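Local coordinates for hypothetical protein TM0894 (Thermotoga maritima, PDB 1ZTC) that is a dinuclear metal-binding protein of the metallo-beta-lactamase fold that probably acts as a hydrolase, perhaps an endoribonuclease, at residues A[102-107]-A[125-130]; A[134-139]-A[198-203]; A[180-185]-A[205-210]. All blocks are in the same frame, centred on the assembly; numbering follows the deposited sequence.

Contact 1: A[102-107]-A[125-130]. With PO4 (phosphate ion), chain G.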
loop_
_atom_site.group_PDB
_atom_site.type_symbol
_atom_site.label_atom_id
_atom_site.label_comp_id
_atom_site.label_asym_id
_atom_site.label_seq_id
_atom_site.Cartn_x
_atom_site.Cartn_y
_atom_site.Cartn_z
ATOM N N GLU A 102 -10.396 8.159 30.148
ATOM C CA GLU A 102 -10.609 9.566 30.488
ATOM C C GLU A 102 -9.433 10.499 30.178
ATOM O O GLU A 102 -9.632 11.678 29.870
ATOM C CB GLU A 102 -10.993 9.691 31.979
ATOM C CG GLU A 102 -9.971 9.088 32.956
ATOM C CD GLU A 102 -10.329 9.278 34.411
ATOM O OE1 GLU A 102 -11.400 9.851 34.721
ATOM O OE2 GLU A 102 -9.520 8.838 35.251
ATOM N N VAL A 103 -8.213 9.972 30.194
ATOM C CA VAL A 103 -7.034 10.809 30.062
ATOM C C VAL A 103 -6.824 11.305 28.608
ATOM O O VAL A 103 -5.983 12.153 28.364
ATOM C CB VAL A 103 -5.801 10.084 30.715
ATOM C CG1 VAL A 103 -5.255 9.029 29.841
ATOM C CG2 VAL A 103 -4.718 11.039 31.092
ATOM N N TYR A 104 -7.651 10.844 27.669
ATOM C CA TYR A 104 -7.628 11.377 26.304
ATOM C C TYR A 104 -7.964 12.862 26.305
ATOM O O TYR A 104 -7.438 13.620 25.497
ATOM C CB TYR A 104 -8.560 10.592 25.363
ATOM C CG TYR A 104 -9.919 11.199 25.102
ATOM C CD1 TYR A 104 -10.985 10.957 25.953
ATOM C CD2 TYR A 104 -10.133 12.024 24.001
ATOM C CE1 TYR A 104 -12.235 11.528 25.721
ATOM C CE2 TYR A 104 -11.388 12.594 23.755
ATOM C CZ TYR A 104 -12.435 12.342 24.609
ATOM O OH TYR A 104 -13.677 12.907 24.369
ATOM N N LYS A 105 -8.835 13.271 27.222
ATOM C CA LYS A 105 -9.206 14.683 27.351
ATOM C C LYS A 105 -8.045 15.615 27.723
ATOM O O LYS A 105 -8.163 16.824 27.568
ATOM C CB LYS A 105 -10.331 14.838 28.369
ATOM C CG LYS A 105 -11.659 14.368 27.831
ATOM C CD LYS A 105 -12.811 14.673 28.776
ATOM C CE LYS A 105 -14.073 15.089 27.991
ATOM N NZ LYS A 105 -14.614 14.011 27.085
ATOM N N THR A 106 -6.924 15.066 28.193
ATOM C CA THR A 106 -5.758 15.870 28.552
ATOM C C THR A 106 -4.816 16.123 27.385
ATOM O O THR A 106 -3.834 16.836 27.549
ATOM C CB THR A 106 -4.940 15.239 29.709
ATOM O OG1 THR A 106 -4.216 14.074 29.273
ATOM C CG2 THR A 106 -5.848 14.862 30.873
ATOM N N LYS A 107 -5.088 15.522 26.225
ATOM C CA LYS A 107 -4.292 15.749 25.028
ATOM C C LYS A 107 -4.862 16.882 24.179
ATOM O O LYS A 107 -6.065 17.024 24.037
ATOM C CB LYS A 107 -4.218 14.491 24.158
ATOM C CG LYS A 107 -3.320 13.446 24.679
ATOM C CD LYS A 107 -2.812 12.524 23.554
ATOM C CE LYS A 107 -2.671 11.113 24.089
ATOM N NZ LYS A 107 -1.773 10.235 23.303
ATOM N N SER A 125 -15.240 15.198 17.912
ATOM C CA SER A 125 -16.467 15.973 18.078
ATOM C C SER A 125 -17.737 15.248 17.685
ATOM O O SER A 125 -18.810 15.659 18.084
ATOM C CB SER A 125 -16.400 17.247 17.232
ATOM O OG SER A 125 -15.457 18.110 17.810
ATOM N N SER A 126 -17.627 14.219 16.860
ATOM C CA SER A 126 -18.786 13.488 16.415
ATOM C C SER A 126 -19.335 12.557 17.492
ATOM O O SER A 126 -20.458 12.078 17.363
ATOM C CB SER A 126 -18.446 12.691 15.139
ATOM O OG SER A 126 -17.711 11.493 15.409
ATOM N N TRP A 127 -18.557 12.298 18.546
ATOM C CA TRP A 127 -18.990 11.386 19.612
ATOM C C TRP A 127 -19.927 12.122 20.551
ATOM O O TRP A 127 -19.473 12.883 21.406
ATOM C CB TRP A 127 -17.817 10.863 20.420
ATOM C CG TRP A 127 -16.723 10.271 19.589
ATOM C CD1 TRP A 127 -16.827 9.770 18.321
ATOM C CD2 TRP A 127 -15.363 10.123 19.974
ATOM N NE1 TRP A 127 -15.597 9.308 17.884
ATOM C CE2 TRP A 127 -14.678 9.521 18.881
ATOM C CE3 TRP A 127 -14.643 10.450 21.131
ATOM C CZ2 TRP A 127 -13.303 9.258 18.912
ATOM C CZ3 TRP A 127 -13.279 10.175 21.171
ATOM C CH2 TRP A 127 -12.626 9.578 20.070
ATOM N N LYS A 128 -21.225 11.891 20.408
ATOM C CA LYS A 128 -22.199 12.640 21.211
ATOM C C LYS A 128 -22.409 12.020 22.601
ATOM O O LYS A 128 -22.588 12.732 23.554
ATOM C CB LYS A 128 -23.519 12.811 20.449
ATOM C CG LYS A 128 -23.384 13.496 19.058
ATOM C CD LYS A 128 -22.669 14.877 19.115
ATOM C CE LYS A 128 -22.275 15.377 17.706
ATOM N NZ LYS A 128 -21.410 16.612 17.703
ATOM N N ASN A 129 -22.349 10.699 22.718
ATOM C CA ASN A 129 -22.465 10.049 24.014
ATOM C C ASN A 129 -21.209 9.261 24.269
ATOM O O ASN A 129 -20.879 8.305 23.526
ATOM C CB ASN A 129 -23.679 9.139 24.060
ATOM C CG ASN A 129 -24.962 9.901 23.841
ATOM O OD1 ASN A 129 -25.534 9.861 22.755
ATOM N ND2 ASN A 129 -25.396 10.637 24.857
ATOM N N VAL A 130 -20.510 9.663 25.323
ATOM C CA VAL A 130 -19.204 9.134 25.659
ATOM C C VAL A 130 -19.168 8.658 27.106
ATOM O O VAL A 130 -19.589 9.375 28.012
ATOM C CB VAL A 130 -18.123 10.213 25.444
ATOM C CG1 VAL A 130 -16.754 9.665 25.776
ATOM C CG2 VAL A 130 -18.160 10.731 23.989
HETATM P P PO4 G . 1.340 10.147 24.888
HETATM O O1 PO4 G . 1.807 11.222 25.823
HETATM O O2 PO4 G . 1.234 10.685 23.501
HETATM O O3 PO4 G . -0.069 9.743 25.232
HETATM O O4 PO4 G . 2.286 8.979 25.001
#
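Tyr-104 and Trp-127 meet ring against ring, obliquely, neither stacked nor edge-to-face. Their side chains run in opposite directions and slide past each other. The planes of the phenol and of the indole six-membered ring are turned by 55°, and the two centroids lie 5.9 Å apart. The touching parts are the CE2, CZ and OH end of the phenol and CZ3 and CE3 of the indole. Tyr-104 CE2 comes to 4.0 Å from Trp-127 CZ3. Trp-127 has CG beside its backbone N, anti to the carbonyl carbon (chi1 -52°), and with chi2 at -23° this turns the benzene part of the indole toward the tyrosine.

Trp-127 NE1 is hydrogen-bonded to Ser-90 OG, and the indole stacks on Phe-98. Lys-105 folds back along the tyrosine. Lys-105 CG lies 3.6 Å above one face of the Tyr-104 phenol, toward the rim, and Lys-105 NZ gives a 3.1 Å hydrogen bond to Tyr-104 OH.

Residues 102-106 form a 3-10 turn after strand 97-101, and residues 125-130 lead from helix 114-125 into strand 130-133. The contact therefore packs together two ends of a beta-alpha-beta crossover at the edge of one sheet of the metallo-beta-lactamase fold. Beyond the turn, Lys-107 NZ donates to phosphate O3 at 2.6 Å and pairs with Glu-155. The ion, probably from the crystallisation liquor, is also bound by Arg-154 N and by Lys-187 of the second subunit.

With Trp-127 NE1 paired with Ser-90 and Tyr-104 OH with Lys-105, the contact across the segments rests on ring packing alone.

Contact 2: A[134-139]-A[198-203]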
loop_
_atom_site.group_PDB
_atom_site.type_symbol
_atom_site.label_atom_id
_atom_site.label_comp_id
_atom_site.label_asym_id
_atom_site.label_seq_id
_atom_site.Cartn_x
_atom_site.Cartn_y
_atom_site.Cartn_z
ATOM N N LYS A 134 -11.538 4.336 33.298
ATOM C CA LYS A 134 -10.309 4.500 34.091
ATOM C C LYS A 134 -9.387 3.279 34.003
ATOM O O LYS A 134 -8.193 3.381 34.290
ATOM C CB LYS A 134 -10.672 4.728 35.542
ATOM C CG LYS A 134 -11.525 5.960 35.763
ATOM C CD LYS A 134 -11.653 6.270 37.271
ATOM C CE LYS A 134 -12.291 7.657 37.579
ATOM N NZ LYS A 134 -11.283 8.755 37.835
ATOM N N GLY A 135 -9.943 2.132 33.602
ATOM C CA GLY A 135 -9.262 0.854 33.730
ATOM C C GLY A 135 -9.845 0.043 34.892
ATOM O O GLY A 135 -10.303 0.598 35.868
ATOM N N GLU A 136 -9.821 -1.275 34.734
ATOM C CA GLU A 136 -10.342 -2.251 35.678
ATOM C C GLU A 136 -11.872 -2.428 35.623
ATOM O O GLU A 136 -12.372 -3.320 36.275
ATOM C CB GLU A 136 -9.883 -1.973 37.135
ATOM C CG GLU A 136 -8.356 -1.997 37.319
ATOM C CD GLU A 136 -7.740 -3.288 36.832
ATOM O OE1 GLU A 136 -8.234 -4.360 37.235
ATOM O OE2 GLU A 136 -6.788 -3.255 36.015
ATOM N N GLU A 137 -12.595 -1.632 34.834
ATOM C CA GLU A 137 -14.034 -1.837 34.691
ATOM C C GLU A 137 -14.333 -3.206 34.070
ATOM O O GLU A 137 -13.555 -3.740 33.290
ATOM C CB GLU A 137 -14.699 -0.798 33.785
ATOM C CG GLU A 137 -14.663 0.621 34.284
ATOM C CD GLU A 137 -13.380 1.370 33.896
ATOM O OE1 GLU A 137 -12.475 0.781 33.247
ATOM O OE2 GLU A 137 -13.279 2.555 34.245
ATOM N N SER A 138 -15.460 -3.771 34.476
ATOM C CA SER A 138 -16.009 -4.968 33.885
ATOM C C SER A 138 -17.327 -4.561 33.248
ATOM O O SER A 138 -18.233 -4.092 33.942
ATOM C CB SER A 138 -16.258 -5.995 35.004
ATOM O OG SER A 138 -15.846 -7.267 34.549
ATOM N N LEU A 139 -17.435 -4.729 31.938
ATOM C CA LEU A 139 -18.574 -4.240 31.173
ATOM C C LEU A 139 -19.354 -5.385 30.550
ATOM O O LEU A 139 -18.825 -6.483 30.362
ATOM C CB LEU A 139 -18.071 -3.354 30.019
ATOM C CG LEU A 139 -17.229 -2.115 30.359
ATOM C CD1 LEU A 139 -16.699 -1.444 29.101
ATOM C CD2 LEU A 139 -18.042 -1.115 31.198
ATOM N N LEU A 198 0.845 -9.310 30.194
ATOM C CA LEU A 198 0.420 -10.599 29.654
ATOM C C LEU A 198 0.490 -11.693 30.722
ATOM O O LEU A 198 -0.342 -12.586 30.725
ATOM C CB LEU A 198 1.237 -10.996 28.453
ATOM C CG LEU A 198 1.079 -10.076 27.252
ATOM C CD1 LEU A 198 2.053 -10.483 26.163
ATOM C CD2 LEU A 198 -0.352 -10.079 26.750
ATOM N N ASP A 199 1.470 -11.615 31.623
ATOM C CA ASP A 199 1.538 -12.542 32.745
ATOM C C ASP A 199 0.327 -12.399 33.667
ATOM O O ASP A 199 -0.200 -13.392 34.169
ATOM C CB ASP A 199 2.801 -12.349 33.619
ATOM C CG ASP A 199 4.074 -12.842 32.955
ATOM O OD1 ASP A 199 3.995 -13.649 32.002
ATOM O OD2 ASP A 199 5.169 -12.416 33.404
ATOM N N ARG A 200 -0.084 -11.160 33.913
ATOM C CA ARG A 200 -1.227 -10.891 34.755
ATOM C C ARG A 200 -2.521 -11.442 34.151
ATOM O O ARG A 200 -3.347 -12.028 34.851
ATOM C CB ARG A 200 -1.383 -9.390 34.966
ATOM C CG ARG A 200 -2.496 -9.052 35.903
ATOM C CD ARG A 200 -2.854 -7.580 35.905
ATOM N NE ARG A 200 -4.071 -7.394 36.689
ATOM C CZ ARG A 200 -4.882 -6.331 36.666
ATOM N NH1 ARG A 200 -4.642 -5.264 35.891
ATOM N NH2 ARG A 200 -5.963 -6.350 37.424
ATOM N N VAL A 201 -2.686 -11.263 32.849
ATOM C CA VAL A 201 -3.858 -11.751 32.140
ATOM C C VAL A 201 -3.938 -13.280 32.192
ATOM O O VAL A 201 -5.004 -13.833 32.353
ATOM C CB VAL A 201 -3.873 -11.213 30.698
ATOM C CG1 VAL A 201 -4.901 -11.939 29.822
ATOM C CG2 VAL A 201 -4.153 -9.724 30.735
ATOM N N GLY A 202 -2.802 -13.945 32.069
ATOM C CA GLY A 202 -2.747 -15.387 32.177
ATOM C C GLY A 202 -3.234 -16.097 30.918
ATOM O O GLY A 202 -3.177 -15.550 29.825
ATOM N N ARG A 203 -3.755 -17.310 31.099
ATOM C CA ARG A 203 -4.072 -18.211 29.979
ATOM C C ARG A 203 -5.254 -17.664 29.192
ATOM O O ARG A 203 -6.287 -17.353 29.766
ATOM C CB ARG A 203 -4.349 -19.628 30.492
ATOM C CG ARG A 203 -4.434 -20.732 29.415
ATOM C CD ARG A 203 -5.666 -21.606 29.640
ATOM N NE ARG A 203 -6.851 -20.803 29.369
ATOM C CZ ARG A 203 -7.394 -20.626 28.166
ATOM N NH1 ARG A 203 -6.926 -21.269 27.104
ATOM N NH2 ARG A 203 -8.428 -19.816 28.039
#
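Glu-136 and Arg-200 join the two segments by a two-pronged salt bridge. Arg-200 grips end-on. Arg-200 NH1 reaches Glu-136 OE2 at 2.9 Å, and Arg-200 NH2 reaches Glu-136 OE1 at 3.0 Å. Both bonds are nearly straight. The carboxylate lies at the guanidinium edge, near its plane, and the two flat groups are tilted by 25°. Each nitrogen meets its oxygen on the syn side but well out of the carboxylate plane. The side chains come from opposite directions. An arginine extended from CG to NE (chi1 -176°) and a glutamate bent at chi2 (-55°) bridge backbones whose closest CA atoms, those of Glu-136 and Val-201, are 12.0 Å apart. The bridge lies at the surface, where water probably weakens the pairing.

In the metallo-beta-lactamase fold it ties the loop before strand 138-139, outermost of its sheet within this chain, to the end of helix 192-201. Both side chains also touch Phe-147 of the neighbouring strand 144-148.

A second set of hydrogen bonds shapes the loop itself. The carboxylate of Glu-137 takes two backbone N-H groups. Lys-134 N donates to Glu-137 OE2 at 2.7 Å, and Gly-135 N donates to Glu-137 OE1 at 2.9 Å by a more bent bond.

Contact 3: A[180-185]-A[205-210]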
loop_
_atom_site.group_PDB
_atom_site.type_symbol
_atom_site.label_atom_id
_atom_site.label_comp_id
_atom_site.label_asym_id
_atom_site.label_seq_id
_atom_site.Cartn_x
_atom_site.Cartn_y
_atom_site.Cartn_z
ATOM N N LEU A 180 5.121 -10.181 15.414
ATOM C CA LEU A 180 6.551 -9.997 15.719
ATOM C C LEU A 180 6.757 -9.284 17.050
ATOM O O LEU A 180 7.669 -9.626 17.810
ATOM C CB LEU A 180 7.303 -9.234 14.611
ATOM C CG LEU A 180 7.460 -9.903 13.236
ATOM C CD1 LEU A 180 8.578 -9.199 12.420
ATOM C CD2 LEU A 180 7.732 -11.447 13.308
ATOM N N SER A 181 5.928 -8.298 17.362
ATOM C CA SER A 181 6.124 -7.587 18.634
ATOM C C SER A 181 5.824 -8.508 19.788
ATOM O O SER A 181 6.468 -8.459 20.836
ATOM C CB SER A 181 5.273 -6.323 18.719
ATOM O OG SER A 181 3.922 -6.634 18.543
ATOM N N TYR A 182 4.841 -9.382 19.604
ATOM C CA TYR A 182 4.539 -10.373 20.613
ATOM C C TYR A 182 5.686 -11.366 20.777
ATOM O O TYR A 182 6.055 -11.728 21.881
ATOM C CB TYR A 182 3.227 -11.091 20.270
ATOM C CG TYR A 182 2.951 -12.322 21.115
ATOM C CD1 TYR A 182 2.635 -12.206 22.459
ATOM C CD2 TYR A 182 3.005 -13.600 20.560
ATOM C CE1 TYR A 182 2.391 -13.304 23.232
ATOM C CE2 TYR A 182 2.736 -14.721 21.325
ATOM C CZ TYR A 182 2.434 -14.566 22.668
ATOM O OH TYR A 182 2.176 -15.669 23.434
ATOM N N TYR A 183 6.229 -11.847 19.669
ATOM C CA TYR A 183 7.376 -12.750 19.747
ATOM C C TYR A 183 8.573 -12.082 20.436
ATOM O O TYR A 183 9.325 -12.737 21.128
ATOM C CB TYR A 183 7.826 -13.253 18.363
ATOM C CG TYR A 183 6.785 -14.012 17.556
ATOM C CD1 TYR A 183 5.866 -14.869 18.163
ATOM C CD2 TYR A 183 6.747 -13.893 16.163
ATOM C CE1 TYR A 183 4.930 -15.569 17.399
ATOM C CE2 TYR A 183 5.812 -14.585 15.398
ATOM C CZ TYR A 183 4.915 -15.415 16.023
ATOM O OH TYR A 183 4.002 -16.081 15.253
ATOM N N ASP A 184 8.773 -10.794 20.223
ATOM C CA ASP A 184 9.879 -10.102 20.915
ATOM C C ASP A 184 9.739 -10.184 22.427
ATOM O O ASP A 184 10.707 -10.443 23.124
ATOM C CB ASP A 184 9.983 -8.647 20.457
ATOM C CG ASP A 184 10.371 -8.539 18.981
ATOM O OD1 ASP A 184 10.959 -9.511 18.400
ATOM O OD2 ASP A 184 10.087 -7.482 18.417
ATOM N N ILE A 185 8.525 -9.988 22.918
ATOM C CA ILE A 185 8.220 -10.167 24.338
ATOM C C ILE A 185 8.528 -11.582 24.831
ATOM O O ILE A 185 9.244 -11.787 25.802
ATOM C CB ILE A 185 6.754 -9.809 24.601
ATOM C CG1 ILE A 185 6.512 -8.305 24.466
ATOM C CG2 ILE A 185 6.318 -10.333 25.966
ATOM C CD1 ILE A 185 6.855 -7.517 25.675
ATOM N N ASP A 205 -7.172 -17.861 24.952
ATOM C CA ASP A 205 -7.321 -18.667 23.748
ATOM C C ASP A 205 -6.835 -17.934 22.497
ATOM O O ASP A 205 -6.390 -18.566 21.579
ATOM C CB ASP A 205 -8.776 -19.108 23.598
ATOM C CG ASP A 205 -9.195 -20.002 24.688
ATOM O OD1 ASP A 205 -8.698 -21.155 24.689
ATOM O OD2 ASP A 205 -9.993 -19.555 25.569
ATOM N N LEU A 206 -6.891 -16.608 22.493
ATOM C CA LEU A 206 -6.583 -15.819 21.309
ATOM C C LEU A 206 -6.076 -14.429 21.629
ATOM O O LEU A 206 -6.665 -13.693 22.446
ATOM C CB LEU A 206 -7.821 -15.670 20.433
ATOM C CG LEU A 206 -7.596 -15.230 18.972
ATOM C CD1 LEU A 206 -6.871 -16.308 18.191
ATOM C CD2 LEU A 206 -8.954 -14.987 18.327
ATOM N N LEU A 207 -5.006 -14.065 20.933
ATOM C CA LEU A 207 -4.495 -12.686 20.912
ATOM C C LEU A 207 -4.943 -12.007 19.638
ATOM O O LEU A 207 -4.656 -12.496 18.536
ATOM C CB LEU A 207 -2.976 -12.678 20.944
ATOM C CG LEU A 207 -2.348 -13.158 22.253
ATOM C CD1 LEU A 207 -0.976 -13.777 21.998
ATOM C CD2 LEU A 207 -2.290 -12.030 23.287
ATOM N N VAL A 208 -5.668 -10.909 19.776
ATOM C CA VAL A 208 -6.114 -10.125 18.630
ATOM C C VAL A 208 -5.304 -8.838 18.578
ATOM O O VAL A 208 -5.520 -7.918 19.361
ATOM C CB VAL A 208 -7.633 -9.844 18.695
ATOM C CG1 VAL A 208 -8.086 -8.899 17.556
ATOM C CG2 VAL A 208 -8.423 -11.169 18.626
ATOM N N PHE A 209 -4.377 -8.793 17.629
ATOM C CA PHE A 209 -3.501 -7.647 17.413
ATOM C C PHE A 209 -4.199 -6.617 16.508
ATOM O O PHE A 209 -5.117 -6.949 15.761
ATOM C CB PHE A 209 -2.195 -8.075 16.752
ATOM C CG PHE A 209 -1.489 -9.197 17.452
ATOM C CD1 PHE A 209 -0.918 -9.006 18.703
ATOM C CD2 PHE A 209 -1.370 -10.430 16.853
ATOM C CE1 PHE A 209 -0.272 -10.051 19.347
ATOM C CE2 PHE A 209 -0.710 -11.458 17.482
ATOM C CZ PHE A 209 -0.171 -11.270 18.725
ATOM N N PRO A 210 -3.815 -5.349 16.630
ATOM C CA PRO A 210 -4.460 -4.305 15.813
ATOM C C PRO A 210 -3.965 -4.198 14.377
ATOM O O PRO A 210 -4.626 -3.544 13.568
ATOM C CB PRO A 210 -4.124 -3.030 16.591
ATOM C CG PRO A 210 -2.774 -3.364 17.239
ATOM C CD PRO A 210 -2.894 -4.771 17.636
#
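Tyr-182 of helix 179-187 reaches across to Leu-207 and Phe-209, at and just beyond strand 206-208. This is helix-on-sheet packing in the metallo-beta-lactamase fold. The strand is the outermost one of a five-strand mixed sheet within this chain, and it pairs with strand 169-171.

The path of Tyr-182 begins at CB. Tyr-182 CB rests against the far end of the Phe-209 ring, with Phe-209 CZ at 3.7 Å and Phe-209 CE1 at 3.8 Å. The approach is oblique to the phenylalanine ring. CG comes next and also lies near Phe-209 CZ, but more loosely. Tyr-182 has CG anti to the backbone N (chi1 169°), which carries the ring off the helix toward the strand. Beyond CG the partner changes. Tyr-182 CD1 begins to meet Leu-207 CD1, and the contact tightens at Tyr-182 CE1 and CZ, each 3.6 Å from Leu-207 CD1. CE2 and OH lie somewhat further from the same methyl.

One leucine methyl thus lies over one face of the phenol, offset toward the rim, in a CH-pi contact. The tyrosine crosses both Leu-207 and Phe-209 at about a right angle. The two partners divide its length: Phe-209 meets CB and CG, Leu-207 the outer ring atoms and OH.

All three side chains are buried, and no hydrogen bond links the segments. Leu-198 of helix 192-201 and Pro-217 also touch Tyr-182. Pro-210, next to Phe-209, touches the nickel ligand Asp-174 and is followed directly by another nickel ligand, His-211. Leu-207 CD1 stands 3.7 Å from the centroid of the Tyr-182 ring, 17° off the ring normal.

In the fold
Contacts 1 and 3 are buried and apolar across their segments, whereas contact 2 is a charged pair at the surface. Contacts 1 and 3 lie on opposite sides of the chain's centre, with centres about 28 Å apart and no touch. Contact 1 belongs to the edge of the six-strand sheet. Contacts 2 and 3 both reach the five-strand sheet, at its two outermost strands within this chain. Contact 2 links its neighbours. Lys-134 forms a salt bridge with Glu-102 of contact 1, and helices 179-187 and 192-201 pack together between contacts 2 and 3. The buried contacts are made by aromatic and aliphatic side chains, the surface one by an ion pair.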